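PDB 2D4E: 5-carboxymethyl-2-hydroxymuconate semialdehyde dehydrogenase from Thermus thermophilus, which catalyses the NAD-dependent oxidation of 5-carboxymethyl-2-hydroxymuconate semialdehyde to the corresponding carboxylic acid. Local coordinates for the interface of chains A and B. Residues are numbered along the deposited sequence; one frame, centred on the assembly and turned at random. Chains: chain A/B, 5-carboxymethyl-2-hydroxymuconate semialdehyde dehydrogenase.

Contact 1: the interface of chains A and B. Residues chain A 513-514; chain B 119-120, 295, 298-299, 343.
The backbone N-H of A:Gly514 gives a hydrogen bond to a carboxylate oxygen of B:Glu343, with 2.9 Å between A:Gly514 N and B:Glu343 OE2. The donor approaches from above the carboxylate plane, 41° out of it. The chain of B:Glu343, extended beyond CG, carries its acid to the tail of the other subunit. Its second oxygen, OE1, pairs more loosely with B:Arg119, 3.7 Å from the guanidinium nitrogen NH1, a salt bridge that may steady the acid and offset its charge.

The main hydrophobic element is the ring of A:Phe513, which enters between groups of chain B. On one face it receives the rim of B:Phe295, edge-to-face, the planes nearly perpendicular and the centroids 5.1 Å apart. B:Phe295 turns its CD2-CE2 side toward the incoming ring because its CG points away from the backbone N (chi1 -178°). The opposite face is covered by the B:Glu343 methylene CB, 3.9 Å from the centroid of A:Phe513, in a CH-pi contact. Here glutamate suits both tasks, since its aliphatic stem lies on the ring while its acid grips the backbone beyond. At the rim, A:Phe513 CE1 lies over the centre of the B:Arg119 guanidinium, 3.8 Å from B:Arg119 CZ; the two planes are 64° apart and do not stack.

B:Ser299 both borders the A:Phe513 ring with its CA and donates from OG to the carbonyl of B:Phe295, 2.6 Å from its O, while its CB sits over the B:Phe295 ring and may limit its movement. Replacing A:Phe513 by alanine would probably open a gap between B:Phe295 and the B:Glu343 stem and leave the tail held much less firmly.

The site is a socket in one subunit for the C-terminal tail of the next, and is likely to strengthen their pairing.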
# COMPACT_ATOMS: atom_id res chain seq x y z
N PHE A 513 -2.10 -13.67 -37.85
CA PHE A 513 -3.32 -13.47 -38.62
C PHE A 513 -2.94 -13.10 -40.05
O PHE A 513 -2.02 -12.32 -40.27
CB PHE A 513 -4.16 -12.33 -38.02
CG PHE A 513 -5.32 -12.80 -37.18
CD1 PHE A 513 -5.17 -13.83 -36.26
CD2 PHE A 513 -6.57 -12.18 -37.29
CE1 PHE A 513 -6.24 -14.24 -35.46
CE2 PHE A 513 -7.64 -12.57 -36.49
CZ PHE A 513 -7.47 -13.61 -35.57
N GLY A 514 -3.65 -13.67 -41.01
CA GLY A 514 -3.37 -13.38 -42.40
C GLY A 514 -2.01 -13.89 -42.83
O GLY A 514 -1.31 -13.26 -43.62
N ARG B 119 -11.27 -19.34 -32.73
CA ARG B 119 -9.88 -19.05 -32.36
C ARG B 119 -9.83 -18.00 -31.27
O ARG B 119 -8.89 -17.94 -30.48
CB ARG B 119 -9.08 -18.53 -33.56
CG ARG B 119 -8.60 -19.59 -34.52
CD ARG B 119 -7.53 -19.00 -35.44
NE ARG B 119 -6.44 -18.43 -34.66
CZ ARG B 119 -5.33 -17.92 -35.18
NH1 ARG B 119 -5.14 -17.91 -36.49
NH2 ARG B 119 -4.39 -17.42 -34.38
N ILE B 120 -10.86 -17.17 -31.23
CA ILE B 120 -10.95 -16.11 -30.24
C ILE B 120 -11.85 -16.51 -29.07
O ILE B 120 -11.49 -16.32 -27.91
CB ILE B 120 -11.52 -14.82 -30.89
CG1 ILE B 120 -10.58 -14.34 -32.01
CG2 ILE B 120 -11.70 -13.73 -29.85
CD1 ILE B 120 -9.21 -13.88 -31.52
N PHE B 295 -3.18 -8.23 -35.86
CA PHE B 295 -4.07 -8.87 -34.89
C PHE B 295 -4.92 -7.90 -34.09
O PHE B 295 -6.12 -8.10 -33.93
CB PHE B 295 -3.27 -9.75 -33.93
CG PHE B 295 -4.12 -10.49 -32.92
CD1 PHE B 295 -4.30 -9.99 -31.63
CD2 PHE B 295 -4.77 -11.67 -33.27
CE1 PHE B 295 -5.10 -10.67 -30.70
CE2 PHE B 295 -5.57 -12.36 -32.35
CZ PHE B 295 -5.73 -11.85 -31.06
N PHE B 298 -7.82 -6.54 -36.51
CA PHE B 298 -8.74 -7.51 -37.10
C PHE B 298 -9.31 -8.59 -36.18
O PHE B 298 -10.30 -9.22 -36.52
CB PHE B 298 -8.11 -8.13 -38.35
CG PHE B 298 -7.81 -7.11 -39.42
CD1 PHE B 298 -6.52 -6.99 -39.95
CD2 PHE B 298 -8.80 -6.23 -39.85
CE1 PHE B 298 -6.22 -6.00 -40.87
CE2 PHE B 298 -8.51 -5.22 -40.78
CZ PHE B 298 -7.22 -5.10 -41.29
N SER B 299 -8.69 -8.80 -35.02
CA SER B 299 -9.20 -9.79 -34.06
C SER B 299 -10.55 -9.30 -33.55
O SER B 299 -10.79 -8.09 -33.54
CB SER B 299 -8.23 -9.95 -32.89
OG SER B 299 -8.04 -8.70 -32.24
N GLU B 343 -10.29 -16.58 -39.15
CA GLU B 343 -9.65 -15.49 -38.42
C GLU B 343 -10.59 -14.31 -38.23
O GLU B 343 -10.54 -13.62 -37.21
CB GLU B 343 -8.37 -15.06 -39.15
CG GLU B 343 -7.28 -16.12 -39.08
CD GLU B 343 -6.15 -15.91 -40.06
OE1 GLU B 343 -5.18 -16.69 -40.01
OE2 GLU B 343 -6.21 -14.97 -40.89

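Contact 2: the interface of chains A and B. Residues chain A 157, 501, 503; chain B 450, 453, 463.
A:Tyr157 and B:His450 bring their rings together at an angle, the tyrosine CE2 lying at the edge of the imidazole and in its plane, 3.7 Å from B:His450 CE1. One face of the tyrosine ring is backed by A:Ile501 of its own chain, whose CB lies toward the rim, while water 1 sits at the ring's edge, in plane.

The phenol hydroxyl is the polar focus. It hydrogen bonds to the imidazole, A:Tyr157 OH lying 2.8 Å from B:His450 ND1; which of the two donates is not seen. The same oxygen binds water 1, 2.7 Å from A:Tyr157 OH, and the water reaches on to the B:His450 backbone carbonyl, so the phenol touches the helix both directly and by a relay. Tyrosine suits this place because its ring rests on an apolar neighbour and its hydroxyl still spans to the partner. Its CG stands between the backbone N and the carbonyl carbon (chi1 69°), which swings the ring over A:Ile501.

Alongside, small and branched side chains fit together. A:Ile501 puts CD1 and CG2 against the methyl of B:Ala453, with 3.7 Å from CD1 to B:Ala453 CB; the short alanine side chain probably allows the helix to approach this closely. A:Leu503 lies side by side with B:Leu463, 3.8 Å between their CB atoms, and its CD2 also meets B:His450 CE1.

Strands 154-162 and 496-504 of chain A belong to what is, in this family, the oligomerisation sheet. They lie against helix 446-455 and strand 460-463 of the partner, so that one subunit's sheet packs on the other subunit.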
# COMPACT_ATOMS: atom_id res chain seq x y z
N TYR A 157 3.52 -1.49 -15.09
CA TYR A 157 3.69 -0.54 -14.01
C TYR A 157 2.62 0.51 -14.20
O TYR A 157 2.16 0.73 -15.32
CB TYR A 157 5.11 0.06 -13.97
CG TYR A 157 5.49 0.99 -15.10
CD1 TYR A 157 5.21 2.36 -15.03
CD2 TYR A 157 6.20 0.52 -16.21
CE1 TYR A 157 5.62 3.23 -16.03
CE2 TYR A 157 6.62 1.40 -17.23
CZ TYR A 157 6.33 2.75 -17.13
OH TYR A 157 6.74 3.61 -18.11
N ILE A 501 1.06 0.82 -17.92
CA ILE A 501 2.03 0.76 -19.00
C ILE A 501 2.63 -0.64 -19.00
O ILE A 501 3.13 -1.10 -17.97
CB ILE A 501 3.12 1.83 -18.79
CG1 ILE A 501 2.45 3.20 -18.72
CG2 ILE A 501 4.14 1.78 -19.91
CD1 ILE A 501 3.39 4.35 -18.43
N LEU A 503 5.06 -3.75 -21.08
CA LEU A 503 6.18 -3.99 -21.97
C LEU A 503 6.79 -5.36 -21.71
O LEU A 503 7.05 -5.72 -20.56
CB LEU A 503 7.25 -2.91 -21.76
CG LEU A 503 7.89 -2.84 -20.38
CD1 LEU A 503 9.24 -3.55 -20.39
CD2 LEU A 503 8.08 -1.39 -19.98
N HIS B 450 9.34 5.00 -22.91
CA HIS B 450 8.82 5.47 -21.63
C HIS B 450 8.30 6.89 -21.68
O HIS B 450 7.37 7.24 -20.96
CB HIS B 450 9.90 5.32 -20.55
CG HIS B 450 10.12 3.91 -20.14
ND1 HIS B 450 9.22 3.21 -19.37
CD2 HIS B 450 11.10 3.03 -20.46
CE1 HIS B 450 9.62 1.96 -19.25
NE2 HIS B 450 10.76 1.82 -19.90
N ALA B 453 4.96 6.73 -23.50
CA ALA B 453 4.03 6.07 -22.58
C ALA B 453 3.49 7.08 -21.56
O ALA B 453 2.30 7.06 -21.24
CB ALA B 453 4.72 4.90 -21.86
N LEU B 463 3.73 -1.35 -24.88
CA LEU B 463 4.98 -1.13 -25.59
C LEU B 463 5.40 -2.44 -26.25
O LEU B 463 5.52 -3.47 -25.59
CB LEU B 463 6.07 -0.66 -24.61
CG LEU B 463 5.80 0.61 -23.78
CD1 LEU B 463 7.01 0.92 -22.89
CD2 LEU B 463 5.50 1.78 -24.69
O HOH W 1 6.65 6.28 -18.04

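The C-alpha centres of contact 1 and contact 2 lie about 24 Å apart, and the two share no residue. They are joined through chain A: strand 496-504, which supplies part of contact 2, is followed by the tail, which near its end puts a phenylalanine into the socket of contact 1. One stretch of chain is thus held by its partner at two separate points, against different elements of chain B. The two-fold axis repeats both with the chains exchanged, so each subunit gives and receives a tail. Such reciprocal embrace fits the dimers from which aldehyde dehydrogenase tetramers, like this assembly of four, are typically built.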